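Local structure of bacteriophage virulence determinant (Salmonella enterica subsp. enterica serovar Typhimurium str. 14028S, 6GGR) at residues S23-Q28 and R184-E189; C44-L49 and V73-L78; T83-F88 and N192-E197; L135-T140 and R162-Q167. The protein probably acts as a zinc-dependent protease of the PipA family, a Salmonella effector thought to cleave host NF-kappaB transcription factors. One frame throughout, in Å; residues are numbered along the deposited sequence.

Contact 1 (S23-Q28 and R184-E189); sequences SQLRLQ and RGPVVE
The first turns of two helices lie side by side here, with the CA atoms of R26 and P186 only 4.7 Å apart. Both segments are helix N-termini: S23 is the N-cap of helix 24-30 and G185 that of helix 186-197, and a salt-bridge network of R26, R184 and E189 joins the two starts. G185 has a positive phi (88°), where a CB would collide with the carbonyl oxygen of R184, so glycine suits the turn. P186 follows in the first helical turn, where its missing N-H costs nothing, and its ring carbon CB lies 3.8 Å from R26 N, while CG packs against L25 CB. E189 reaches from its own helix toward the other, its chain bent at chi2 (-148°). Two guanidinium groups grip the buried carboxylate, each side-on and each spending two nitrogens on one oxygen: R184 takes OE2 and R26 takes OE1. Such pairing should favour the ionised form of E189. S23 turns its OG anti to N, where it receives weak capping bonds from L25 N and R26 N; the same OG also bonds to E179, and R26 NH2 has a second partner in D14. R26 bends at chi3, bringing NE to 2.9 Å and NH2 to 2.7 Å from E189 OE1. S23 N donates to that same oxygen at 3.1 Å, from above the carboxylate plane.

Contact 2 (C44-L49 and V73-L78); sequences CLAEYL and VLSRIL
L49 N is held by two carbonyl oxygens of its own helix: L45 O accepts at 2.9 Å, and A46 O takes a weak bond at 3.1 Å. No hydrogen bond crosses to residues 73-78, so the contact rests on apolar packing. L78 does most of it. With CG anti to its carbonyl carbon, it lays CD1 on the backbone of A46, 3.8 Å from A46 CA, and meets the CB of L45 with its own CB at 4.1 Å. L45 in turn extends CD1 beyond, to 3.4 Å from L78 O. Here the short helix 45-49 crosses the long helix 64-84 steeply, their local axes 9.4 Å apart at 113°. The small A46 and S75, touching CB to CB, let the two backbones approach, their CA atoms 5.2 Å apart at the closest point. Further along, L49 has CG anti to the backbone N (chi1 -176°), which brings CD2 to 4.3 Å from L74 CD2 and also against L78 CD1. Helix 86-100 packs on this leucine cluster too, through M92 on L45, F88 on L78 and L100 on L49. C44, a cysteine that can form an interchain disulfide, points its CB away from residues 73-78 and has no other protein chain touching it in this assembly.

Contact 3 (T83-F88 and N192-E197); sequences TQSGTF and NIILKE
The F88 ring meets I194 at its edge, where CD1 of the isoleucine lies near the ring plane, 4.0 Å from F88 CD1; L78, A81 and Y82 of helix 64-84 and L172 of helix 160-173 also touch the phenylalanine. F88 CB lies 3.9 Å from I194 CG2, and chi1 of 177° carries the ring onward, away from residues 192-197. The second flat group, the carboxylate of E197, reaches across on an extended chain and uses both oxygens on T87. OE1 accepts from T87 N at 2.9 Å, although the position of OE1 is less certain. OE2 accepts from T87 OG1 at 2.6 Å, the hydroxyl standing above the carboxylate plane. T87 suits both neighbours: its OG1, anti to the carbonyl carbon, faces the acid, while its methyl CG2 rests on I194 CG1 at 3.9 Å. A negative group beside the amides of a helix start would be favoured by their partial positive charge. S85 OG, whose position is also less certain, accepts from F88 N at 3.1 Å. This is a helix N-cap at the junction of helices 64-84 and 86-100, with a carboxylate from the last turn of helix 186-197 bonded to T87 N in the first turn of helix 86-100.

Contact 4 (L135-T140 and R162-Q167); sequences LNLDDT and RSFIHQ. Unlike the reference sequence in segment 162-167: Q167 (reference Glu).
L135 sets its CD1 over one face of the F164 ring, 4.1 Å from the centroid and 23° off the ring normal, a CH-pi contact displaced toward the rim. The flat ring offers its edge to a polar atom as well: N136 O lies in its plane, 3.6 Å from F164 CE1, where the ring hydrogens carry a slight positive charge. L137 CD2 comes obliquely to F164 CZ, at 4.2 Å. An aromatic ring suits this place because its face takes the L135 methyl while its C-H edge meets the N136 carbonyl. The other branch of L135, CD2, slides along Q167, reaching its CB at 3.8 Å. Past strand 132-135 the chain bends in an Asx turn: N136 OD1 accepts from D138 N at 2.8 Å, in the carbonyl plane and on a lone pair, while N136 ND2 is held by E113 O. D139 then swings back toward the helix, with OD2 2.9 Å from S163 OG. A basic side chain of another protein's chain pairs ionically with D139 OD1 and hydrogen-bonds to S163 OG. Q167 takes the place of the reference Glu, which would complete the HExxH motif of zinc metallopeptidases between H166 and H170. The loop thus packs on helix 160-173, which supplies zinc ligands H166 and H170, with D177 following it; no zinc is bound to this chain.

Contacts 1 and 3 use opposite ends of helix 186-197 and touch where R26 NH1 meets I193 CD1 at 3.8 Å. Contact 4 is built on helix 160-173, which bears zinc ligands H166 and H170; no zinc is bound to this chain. Contacts 1, 2 and 3 each reach that helix: contact 1 through V187 CG1, 3.4 Å from H166 O, contact 2 through I77 CG2, 3.5 Å from I165 CD1, and contact 3 through N192 OD1, 2.7 Å from R162 NH1. Contact 2 also borders contact 3, with L78 CD2 3.8 Å from F88 CZ. Contacts 1 and 2 do not touch: their centres lie about 24 Å apart, on opposite sides of the chain's centre.

Contact 1 (S23-Q28 and R184-E189)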
loop_
_atom_site.group_PDB
_atom_site.type_symbol
_atom_site.label_atom_id
_atom_site.label_comp_id
_atom_site.label_asym_id
_atom_site.label_seq_id
_atom_site.Cartn_x
_atom_site.Cartn_y
_atom_site.Cartn_z
ATOM N N SER B 23 3.115 -5.997 21.114
ATOM C CA SER B 23 3.816 -6.760 20.095
ATOM C C SER B 23 4.925 -7.567 20.751
ATOM O O SER B 23 5.669 -7.056 21.591
ATOM C CB SER B 23 4.393 -5.829 19.030
ATOM O OG SER B 23 5.245 -6.536 18.146
ATOM N N GLN B 24 5.037 -8.837 20.371
ATOM C CA GLN B 24 6.108 -9.683 20.882
ATOM C C GLN B 24 7.363 -9.635 20.018
ATOM O O GLN B 24 8.441 -10.003 20.497
ATOM C CB GLN B 24 5.622 -11.132 21.009
ATOM C CG GLN B 24 4.547 -11.338 22.074
ATOM C CD GLN B 24 5.040 -11.032 23.480
ATOM O OE1 GLN B 24 6.207 -11.256 23.804
ATOM N NE2 GLN B 24 4.151 -10.514 24.321
ATOM N N LEU B 25 7.253 -9.168 18.771
ATOM C CA LEU B 25 8.416 -9.069 17.895
ATOM C C LEU B 25 9.239 -7.818 18.184
ATOM O O LEU B 25 10.474 -7.865 18.156
ATOM C CB LEU B 25 7.967 -9.077 16.436
ATOM C CG LEU B 25 7.445 -10.417 15.917
ATOM C CD1 LEU B 25 6.621 -10.211 14.659
ATOM C CD2 LEU B 25 8.599 -11.365 15.646
ATOM N N ARG B 26 8.575 -6.688 18.437
ATOM C CA ARG B 26 9.283 -5.490 18.876
ATOM C C ARG B 26 10.003 -5.745 20.193
ATOM O O ARG B 26 11.183 -5.406 20.344
ATOM C CB ARG B 26 8.297 -4.323 19.013
ATOM C CG ARG B 26 8.751 -3.207 19.943
ATOM C CD ARG B 26 7.760 -2.052 19.983
ATOM N NE ARG B 26 6.571 -2.375 20.770
ATOM C CZ ARG B 26 6.506 -2.312 22.097
ATOM N NH1 ARG B 26 7.567 -1.941 22.801
ATOM N NH2 ARG B 26 5.379 -2.624 22.724
ATOM N N LEU B 27 9.310 -6.361 21.155
ATOM C CA LEU B 27 9.893 -6.564 22.476
ATOM C C LEU B 27 11.200 -7.343 22.402
ATOM O O LEU B 27 12.078 -7.154 23.250
ATOM C CB LEU B 27 8.897 -7.285 23.389
ATOM C CG LEU B 27 7.678 -6.483 23.858
ATOM C CD1 LEU B 27 6.720 -7.384 24.628
ATOM C CD2 LEU B 27 8.079 -5.285 24.711
ATOM N N GLN B 28 11.360 -8.206 21.399
ATOM C CA GLN B 28 12.596 -8.967 21.285
ATOM C C GLN B 28 13.623 -8.296 20.385
ATOM O O GLN B 28 14.822 -8.548 20.548
ATOM C CB GLN B 28 12.310 -10.388 20.790
ATOM C CG GLN B 28 11.691 -10.497 19.422
ATOM C CD GLN B 28 11.409 -11.944 19.050
ATOM O OE1 GLN B 28 10.634 -12.628 19.720
ATOM N NE2 GLN B 28 12.053 -12.422 17.991
ATOM N N ARG B 184 -1.331 -4.894 15.422
ATOM C CA ARG B 184 -0.527 -3.776 14.942
ATOM C C ARG B 184 0.778 -4.209 14.293
ATOM O O ARG B 184 1.142 -3.692 13.233
ATOM C CB ARG B 184 -0.221 -2.814 16.103
ATOM C CG ARG B 184 -1.443 -2.121 16.689
ATOM C CD ARG B 184 -1.106 -1.445 18.006
ATOM N NE ARG B 184 -0.707 -2.415 19.025
ATOM C CZ ARG B 184 -1.543 -3.025 19.860
ATOM N NH1 ARG B 184 -2.845 -2.773 19.815
ATOM N NH2 ARG B 184 -1.074 -3.891 20.751
ATOM N N GLY B 185 1.507 -5.135 14.909
ATOM C CA GLY B 185 2.811 -5.515 14.423
ATOM C C GLY B 185 3.896 -4.629 15.004
ATOM O O GLY B 185 3.621 -3.602 15.630
ATOM N N PRO B 186 5.160 -5.007 14.788
ATOM C CA PRO B 186 6.263 -4.273 15.431
ATOM C C PRO B 186 6.490 -2.876 14.874
ATOM O O PRO B 186 6.896 -1.981 15.625
ATOM C CB PRO B 186 7.474 -5.179 15.173
ATOM C CG PRO B 186 7.129 -5.914 13.924
ATOM C CD PRO B 186 5.642 -6.130 13.968
ATOM N N VAL B 187 6.263 -2.660 13.577
ATOM C CA VAL B 187 6.576 -1.366 12.979
ATOM C C VAL B 187 5.581 -0.307 13.431
ATOM O O VAL B 187 5.956 0.837 13.715
ATOM C CB VAL B 187 6.619 -1.495 11.445
ATOM C CG1 VAL B 187 6.791 -0.130 10.780
ATOM C CG2 VAL B 187 7.752 -2.419 11.050
ATOM N N VAL B 188 4.297 -0.662 13.487
ATOM C CA VAL B 188 3.291 0.272 13.982
ATOM C C VAL B 188 3.598 0.657 15.424
ATOM O O VAL B 188 3.591 1.838 15.786
ATOM C CB VAL B 188 1.883 -0.336 13.842
ATOM C CG1 VAL B 188 0.846 0.516 14.573
ATOM C CG2 VAL B 188 1.509 -0.475 12.363
ATOM N N GLU B 189 3.882 -0.334 16.270
ATOM C CA GLU B 189 4.106 -0.040 17.681
ATOM C C GLU B 189 5.323 0.859 17.859
ATOM O O GLU B 189 5.267 1.858 18.585
ATOM C CB GLU B 189 4.250 -1.338 18.479
ATOM C CG GLU B 189 2.971 -2.171 18.491
ATOM C CD GLU B 189 2.782 -2.970 19.764
ATOM O OE1 GLU B 189 3.720 -3.023 20.587
ATOM O OE2 GLU B 189 1.687 -3.548 19.941
#

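Contact 2 (C44-L49 and V73-L78)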
loop_
_atom_site.group_PDB
_atom_site.type_symbol
_atom_site.label_atom_id
_atom_site.label_comp_id
_atom_site.label_asym_id
_atom_site.label_seq_id
_atom_site.Cartn_x
_atom_site.Cartn_y
_atom_site.Cartn_z
ATOM N N CYS B 44 23.757 14.202 10.075
ATOM C CA CYS B 44 24.388 13.251 9.170
ATOM C C CYS B 44 23.592 11.963 9.013
ATOM O O CYS B 44 24.044 11.053 8.309
ATOM C CB CYS B 44 25.803 12.918 9.658
ATOM S SG CYS B 44 26.946 14.315 9.628
ATOM N N LEU B 45 22.419 11.861 9.644
ATOM C CA LEU B 45 21.645 10.625 9.591
ATOM C C LEU B 45 21.168 10.325 8.176
ATOM O O LEU B 45 21.113 9.159 7.765
ATOM C CB LEU B 45 20.450 10.717 10.539
ATOM C CG LEU B 45 20.762 10.939 12.018
ATOM C CD1 LEU B 45 19.494 11.314 12.765
ATOM C CD2 LEU B 45 21.387 9.703 12.630
ATOM N N ALA B 46 20.799 11.361 7.420
ATOM C CA ALA B 46 20.341 11.154 6.050
ATOM C C ALA B 46 21.417 10.476 5.208
ATOM O O ALA B 46 21.146 9.495 4.505
ATOM C CB ALA B 46 19.936 12.491 5.429
ATOM N N GLU B 47 22.647 10.996 5.261
ATOM C CA GLU B 47 23.753 10.367 4.544
ATOM C C GLU B 47 23.980 8.940 5.027
ATOM O O GLU B 47 24.346 8.060 4.239
ATOM C CB GLU B 47 25.028 11.195 4.710
ATOM C CG GLU B 47 25.193 12.304 3.679
ATOM C CD GLU B 47 26.335 13.248 4.005
ATOM O OE1 GLU B 47 27.305 12.812 4.662
ATOM O OE2 GLU B 47 26.259 14.431 3.609
ATOM N N TYR B 48 23.772 8.693 6.321
ATOM C CA TYR B 48 23.963 7.349 6.854
ATOM C C TYR B 48 22.904 6.383 6.340
ATOM O O TYR B 48 23.179 5.188 6.189
ATOM C CB TYR B 48 23.942 7.376 8.385
ATOM C CG TYR B 48 25.028 8.221 9.034
ATOM C CD1 TYR B 48 26.100 8.712 8.296
ATOM C CD2 TYR B 48 24.980 8.520 10.391
ATOM C CE1 TYR B 48 27.085 9.477 8.888
ATOM C CE2 TYR B 48 25.964 9.286 10.991
ATOM C CZ TYR B 48 27.013 9.761 10.234
ATOM O OH TYR B 48 27.996 10.525 10.820
ATOM N N LEU B 49 21.695 6.872 6.068
ATOM C CA LEU B 49 20.603 6.004 5.641
ATOM C C LEU B 49 20.497 5.900 4.123
ATOM O O LEU B 49 20.180 4.825 3.603
ATOM C CB LEU B 49 19.277 6.509 6.216
ATOM C CG LEU B 49 18.030 5.658 5.951
ATOM C CD1 LEU B 49 18.000 4.432 6.849
ATOM C CD2 LEU B 49 16.766 6.484 6.128
ATOM N N VAL B 73 13.159 16.807 3.373
ATOM C CA VAL B 73 12.144 16.504 4.379
ATOM C C VAL B 73 12.587 15.326 5.238
ATOM O O VAL B 73 12.458 15.348 6.467
ATOM C CB VAL B 73 10.787 16.235 3.705
ATOM C CG1 VAL B 73 9.749 15.748 4.725
ATOM C CG2 VAL B 73 10.293 17.490 3.010
ATOM N N LEU B 74 13.107 14.276 4.599
ATOM C CA LEU B 74 13.557 13.107 5.348
ATOM C C LEU B 74 14.642 13.484 6.347
ATOM O O LEU B 74 14.659 12.980 7.477
ATOM C CB LEU B 74 14.064 12.028 4.387
ATOM C CG LEU B 74 14.644 10.767 5.033
ATOM C CD1 LEU B 74 13.642 10.117 5.971
ATOM C CD2 LEU B 74 15.086 9.776 3.977
ATOM N N SER B 75 15.549 14.380 5.955
ATOM C CA SER B 75 16.634 14.776 6.845
ATOM C C SER B 75 16.104 15.498 8.079
ATOM O O SER B 75 16.564 15.243 9.198
ATOM C CB SER B 75 17.630 15.659 6.091
ATOM O OG SER B 75 18.681 16.083 6.941
ATOM N N ARG B 76 15.145 16.409 7.897
ATOM C CA ARG B 76 14.549 17.095 9.041
ATOM C C ARG B 76 13.925 16.097 10.005
ATOM O O ARG B 76 14.158 16.153 11.218
ATOM C CB ARG B 76 13.493 18.096 8.570
ATOM C CG ARG B 76 13.994 19.178 7.631
ATOM C CD ARG B 76 12.907 20.211 7.365
ATOM N NE ARG B 76 11.700 19.620 6.782
ATOM C CZ ARG B 76 10.656 19.177 7.480
ATOM N NH1 ARG B 76 10.646 19.244 8.806
ATOM N NH2 ARG B 76 9.610 18.661 6.848
ATOM N N ILE B 77 13.123 15.172 9.477
ATOM C CA ILE B 77 12.396 14.227 10.322
ATOM C C ILE B 77 13.365 13.309 11.055
ATOM O O ILE B 77 13.197 13.034 12.250
ATOM C CB ILE B 77 11.386 13.441 9.466
ATOM C CG1 ILE B 77 10.247 14.376 9.041
ATOM C CG2 ILE B 77 10.838 12.227 10.223
ATOM C CD1 ILE B 77 9.344 13.815 7.968
ATOM N N LEU B 78 14.391 12.817 10.357
ATOM C CA LEU B 78 15.415 12.009 11.012
ATOM C C LEU B 78 16.077 12.788 12.141
ATOM O O LEU B 78 16.277 12.265 13.241
ATOM C CB LEU B 78 16.461 11.563 9.992
ATOM C CG LEU B 78 16.033 10.522 8.960
ATOM C CD1 LEU B 78 17.077 10.424 7.860
ATOM C CD2 LEU B 78 15.824 9.170 9.617
#

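Contact 3 (T83-F88 and N192-E197)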
loop_
_atom_site.group_PDB
_atom_site.type_symbol
_atom_site.label_atom_id
_atom_site.label_comp_id
_atom_site.label_asym_id
_atom_site.label_seq_id
_atom_site.Cartn_x
_atom_site.Cartn_y
_atom_site.Cartn_z
ATOM N N THR B 83 16.898 13.525 17.947
ATOM C CA THR B 83 17.074 14.445 19.064
ATOM C C THR B 83 16.001 14.251 20.129
ATOM O O THR B 83 16.248 14.530 21.307
ATOM C CB THR B 83 17.052 15.894 18.569
ATOM O OG1 THR B 83 15.810 16.162 17.905
ATOM C CG2 THR B 83 18.198 16.156 17.612
ATOM N N GLN B 84 14.818 13.765 19.745
ATOM C CA GLN B 84 13.659 13.770 20.628
ATOM C C GLN B 84 13.246 12.396 21.140
ATOM O O GLN B 84 12.611 12.324 22.197
ATOM C CB GLN B 84 12.454 14.401 19.910
ATOM C CG GLN B 84 12.650 15.868 19.555
ATOM C CD GLN B 84 11.511 16.431 18.720
ATOM O OE1 GLN B 84 11.632 16.582 17.503
ATOM N NE2 GLN B 84 10.402 16.752 19.374
ATOM N N SER B 85 13.561 11.344 20.406
ATOM C CA SER B 85 13.137 10.012 20.769
ATOM C C SER B 85 14.235 9.049 21.095
ATOM O O SER B 85 14.983 8.673 20.272
ATOM C CB SER B 85 12.284 9.380 19.635
ATOM O OG SER B 85 11.875 8.111 19.931
ATOM N N GLY B 86 14.277 8.607 22.324
ATOM C CA GLY B 86 15.251 7.600 22.699
ATOM C C GLY B 86 14.971 6.247 22.082
ATOM O O GLY B 86 15.898 5.477 21.815
ATOM N N THR B 87 13.695 5.927 21.856
ATOM C CA THR B 87 13.364 4.688 21.161
ATOM C C THR B 87 13.934 4.692 19.750
ATOM O O THR B 87 14.510 3.692 19.302
ATOM C CB THR B 87 11.847 4.490 21.134
ATOM O OG1 THR B 87 11.372 4.279 22.471
ATOM C CG2 THR B 87 11.453 3.291 20.263
ATOM N N PHE B 88 13.798 5.813 19.038
ATOM C CA PHE B 88 14.339 5.900 17.685
ATOM C C PHE B 88 15.862 5.872 17.694
ATOM O O PHE B 88 16.481 5.306 16.784
ATOM C CB PHE B 88 13.836 7.166 16.998
ATOM C CG PHE B 88 14.412 7.373 15.630
ATOM C CD1 PHE B 88 13.799 6.826 14.516
ATOM C CD2 PHE B 88 15.566 8.110 15.457
ATOM C CE1 PHE B 88 14.332 7.012 13.257
ATOM C CE2 PHE B 88 16.103 8.298 14.200
ATOM C CZ PHE B 88 15.486 7.751 13.101
ATOM N N ASN B 192 4.293 4.315 16.695
ATOM C CA ASN B 192 3.473 4.984 17.703
ATOM C C ASN B 192 4.335 5.570 18.815
ATOM O O ASN B 192 4.132 6.714 19.239
ATOM C CB ASN B 192 2.454 4.011 18.295
ATOM C CG ASN B 192 1.303 3.707 17.349
ATOM O OD1 ASN B 192 1.097 4.392 16.348
ATOM N ND2 ASN B 192 0.532 2.681 17.682
ATOM N N ILE B 193 5.292 4.786 19.316
ATOM C CA ILE B 193 6.101 5.211 20.457
ATOM C C ILE B 193 7.020 6.361 20.065
ATOM O O ILE B 193 7.162 7.345 20.801
ATOM C CB ILE B 193 6.908 4.024 21.006
ATOM C CG1 ILE B 193 5.963 2.932 21.510
ATOM C CG2 ILE B 193 7.848 4.486 22.126
ATOM C CD1 ILE B 193 6.645 1.600 21.773
ATOM N N ILE B 194 7.683 6.236 18.915
ATOM C CA ILE B 194 8.601 7.273 18.454
ATOM C C ILE B 194 7.866 8.599 18.302
ATOM O O ILE B 194 8.326 9.645 18.776
ATOM C CB ILE B 194 9.265 6.837 17.136
ATOM C CG1 ILE B 194 10.158 5.621 17.384
ATOM C CG2 ILE B 194 10.078 7.979 16.523
ATOM C CD1 ILE B 194 10.613 4.926 16.117
ATOM N N LEU B 195 6.707 8.572 17.643
ATOM C CA LEU B 195 5.961 9.804 17.404
ATOM C C LEU B 195 5.540 10.463 18.713
ATOM O O LEU B 195 5.628 11.688 18.853
ATOM C CB LEU B 195 4.737 9.515 16.535
ATOM C CG LEU B 195 4.918 9.772 15.035
ATOM C CD1 LEU B 195 6.030 8.919 14.464
ATOM C CD2 LEU B 195 3.615 9.516 14.297
ATOM N N LYS B 196 5.066 9.676 19.680
ATOM C CA LYS B 196 4.732 10.259 20.979
ATOM C C LYS B 196 5.970 10.818 21.663
ATOM O O LYS B 196 5.906 11.866 22.318
ATOM C CB LYS B 196 4.050 9.223 21.874
ATOM C CG LYS B 196 2.609 8.908 21.488
ATOM C CD LYS B 196 1.718 10.142 21.560
ATOM C CE LYS B 196 0.255 9.785 21.339
ATOM N NZ LYS B 196 -0.609 10.996 21.197
ATOM N N GLU B 197 7.107 10.132 21.530
ATOM C CA GLU B 197 8.353 10.658 22.077
ATOM C C GLU B 197 8.787 11.940 21.377
ATOM O O GLU B 197 9.514 12.743 21.973
ATOM C CB GLU B 197 9.459 9.606 21.977
ATOM C CG GLU B 197 9.288 8.422 22.925
ATOM C CD GLU B 197 10.431 7.418 22.836
ATOM O OE1 GLU B 197 11.332 7.604 21.992
ATOM O OE2 GLU B 197 10.431 6.441 23.615
#

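Contact 4 (L135-T140 and R162-Q167)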
loop_
_atom_site.group_PDB
_atom_site.type_symbol
_atom_site.label_atom_id
_atom_site.label_comp_id
_atom_site.label_asym_id
_atom_site.label_seq_id
_atom_site.Cartn_x
_atom_site.Cartn_y
_atom_site.Cartn_z
ATOM N N LEU B 135 9.485 7.029 -0.662
ATOM C CA LEU B 135 8.804 8.092 0.061
ATOM C C LEU B 135 8.280 9.117 -0.934
ATOM O O LEU B 135 8.838 9.289 -2.020
ATOM C CB LEU B 135 9.739 8.779 1.064
ATOM C CG LEU B 135 10.440 7.866 2.072
ATOM C CD1 LEU B 135 11.535 8.625 2.804
ATOM C CD2 LEU B 135 9.447 7.279 3.065
ATOM N N ASN B 136 7.201 9.800 -0.551
ATOM C CA ASN B 136 6.635 10.861 -1.371
ATOM C C ASN B 136 6.005 11.902 -0.459
ATOM O O ASN B 136 5.763 11.657 0.724
ATOM C CB ASN B 136 5.592 10.324 -2.356
ATOM C CG ASN B 136 4.350 9.800 -1.659
ATOM O OD1 ASN B 136 3.512 10.573 -1.193
ATOM N ND2 ASN B 136 4.228 8.479 -1.580
ATOM N N LEU B 137 5.735 13.074 -1.034
ATOM C CA LEU B 137 5.125 14.186 -0.316
ATOM C C LEU B 137 3.672 14.398 -0.731
ATOM O O LEU B 137 3.153 15.514 -0.651
ATOM C CB LEU B 137 5.937 15.461 -0.532
ATOM C CG LEU B 137 7.367 15.397 0.008
ATOM C CD1 LEU B 137 8.249 16.432 -0.670
ATOM C CD2 LEU B 137 7.375 15.590 1.517
ATOM N N ASP B 138 3.004 13.329 -1.174
ATOM C CA ASP B 138 1.605 13.433 -1.572
ATOM C C ASP B 138 0.673 13.569 -0.374
ATOM O O ASP B 138 -0.479 13.980 -0.547
ATOM C CB ASP B 138 1.205 12.218 -2.411
ATOM C CG ASP B 138 2.117 12.009 -3.609
ATOM O OD1 ASP B 138 2.798 12.974 -4.016
ATOM O OD2 ASP B 138 2.151 10.880 -4.144
ATOM N N ASP B 139 1.139 13.233 0.833
ATOM C CA ASP B 139 0.337 13.459 2.030
ATOM C C ASP B 139 -0.052 14.922 2.187
ATOM O O ASP B 139 -1.025 15.223 2.886
ATOM C CB ASP B 139 1.098 12.998 3.276
ATOM C CG ASP B 139 1.125 11.490 3.420
ATOM O OD1 ASP B 139 0.517 10.798 2.577
ATOM O OD2 ASP B 139 1.754 10.998 4.380
ATOM N N THR B 140 0.692 15.832 1.559
ATOM C CA THR B 140 0.382 17.255 1.560
ATOM C C THR B 140 -0.229 17.711 0.239
ATOM O O THR B 140 -0.295 18.917 -0.021
ATOM C CB THR B 140 1.646 18.067 1.857
ATOM O OG1 THR B 140 2.708 17.642 0.992
ATOM C CG2 THR B 140 2.076 17.892 3.306
ATOM N N ARG B 162 4.423 10.450 10.302
ATOM C CA ARG B 162 4.109 9.045 10.547
ATOM C C ARG B 162 4.527 8.173 9.370
ATOM O O ARG B 162 5.129 7.111 9.557
ATOM C CB ARG B 162 2.616 8.869 10.832
ATOM C CG ARG B 162 2.238 7.429 11.179
ATOM C CD ARG B 162 0.798 7.296 11.676
ATOM N NE ARG B 162 0.607 7.822 13.030
ATOM C CZ ARG B 162 0.856 7.146 14.151
ATOM N NH1 ARG B 162 1.319 5.906 14.105
ATOM N NH2 ARG B 162 0.644 7.709 15.332
ATOM N N SER B 163 4.215 8.601 8.146
ATOM C CA SER B 163 4.539 7.782 6.980
ATOM C C SER B 163 6.046 7.617 6.830
ATOM O O SER B 163 6.538 6.514 6.564
ATOM C CB SER B 163 3.940 8.403 5.720
ATOM O OG SER B 163 2.547 8.611 5.862
ATOM N N PHE B 164 6.795 8.710 6.991
ATOM C CA PHE B 164 8.249 8.641 6.878
ATOM C C PHE B 164 8.839 7.736 7.951
ATOM O O PHE B 164 9.680 6.877 7.664
ATOM C CB PHE B 164 8.841 10.048 6.969
ATOM C CG PHE B 164 8.907 10.768 5.649
ATOM C CD1 PHE B 164 7.790 10.869 4.836
ATOM C CD2 PHE B 164 10.087 11.360 5.230
ATOM C CE1 PHE B 164 7.855 11.532 3.628
ATOM C CE2 PHE B 164 10.157 12.028 4.028
ATOM C CZ PHE B 164 9.040 12.116 3.224
ATOM N N ILE B 165 8.409 7.916 9.200
ATOM C CA ILE B 165 8.954 7.115 10.297
ATOM C C ILE B 165 8.578 5.649 10.124
ATOM O O ILE B 165 9.390 4.751 10.376
ATOM C CB ILE B 165 8.466 7.669 11.648
ATOM C CG1 ILE B 165 9.024 9.080 11.886
ATOM C CG2 ILE B 165 8.846 6.730 12.797
ATOM C CD1 ILE B 165 10.542 9.167 11.904
ATOM N N HIS B 166 7.346 5.385 9.694
ATOM C CA HIS B 166 6.919 4.006 9.476
ATOM C C HIS B 166 7.829 3.303 8.475
ATOM O O HIS B 166 8.286 2.180 8.716
ATOM C CB HIS B 166 5.468 3.981 8.996
ATOM C CG HIS B 166 4.903 2.601 8.859
ATOM N ND1 HIS B 166 4.013 2.068 9.766
ATOM C CD2 HIS B 166 5.112 1.640 7.928
ATOM C CE1 HIS B 166 3.689 0.842 9.394
ATOM N NE2 HIS B 166 4.343 0.558 8.282
ATOM N N GLN B 167 8.104 3.949 7.340
ATOM C CA GLN B 167 8.955 3.323 6.332
ATOM C C GLN B 167 10.390 3.203 6.822
ATOM O O GLN B 167 11.060 2.198 6.559
ATOM C CB GLN B 167 8.906 4.119 5.027
ATOM C CG GLN B 167 7.530 4.218 4.399
ATOM C CD GLN B 167 6.884 2.868 4.167
ATOM O OE1 GLN B 167 7.565 1.856 4.005
ATOM N NE2 GLN B 167 5.561 2.845 4.160
#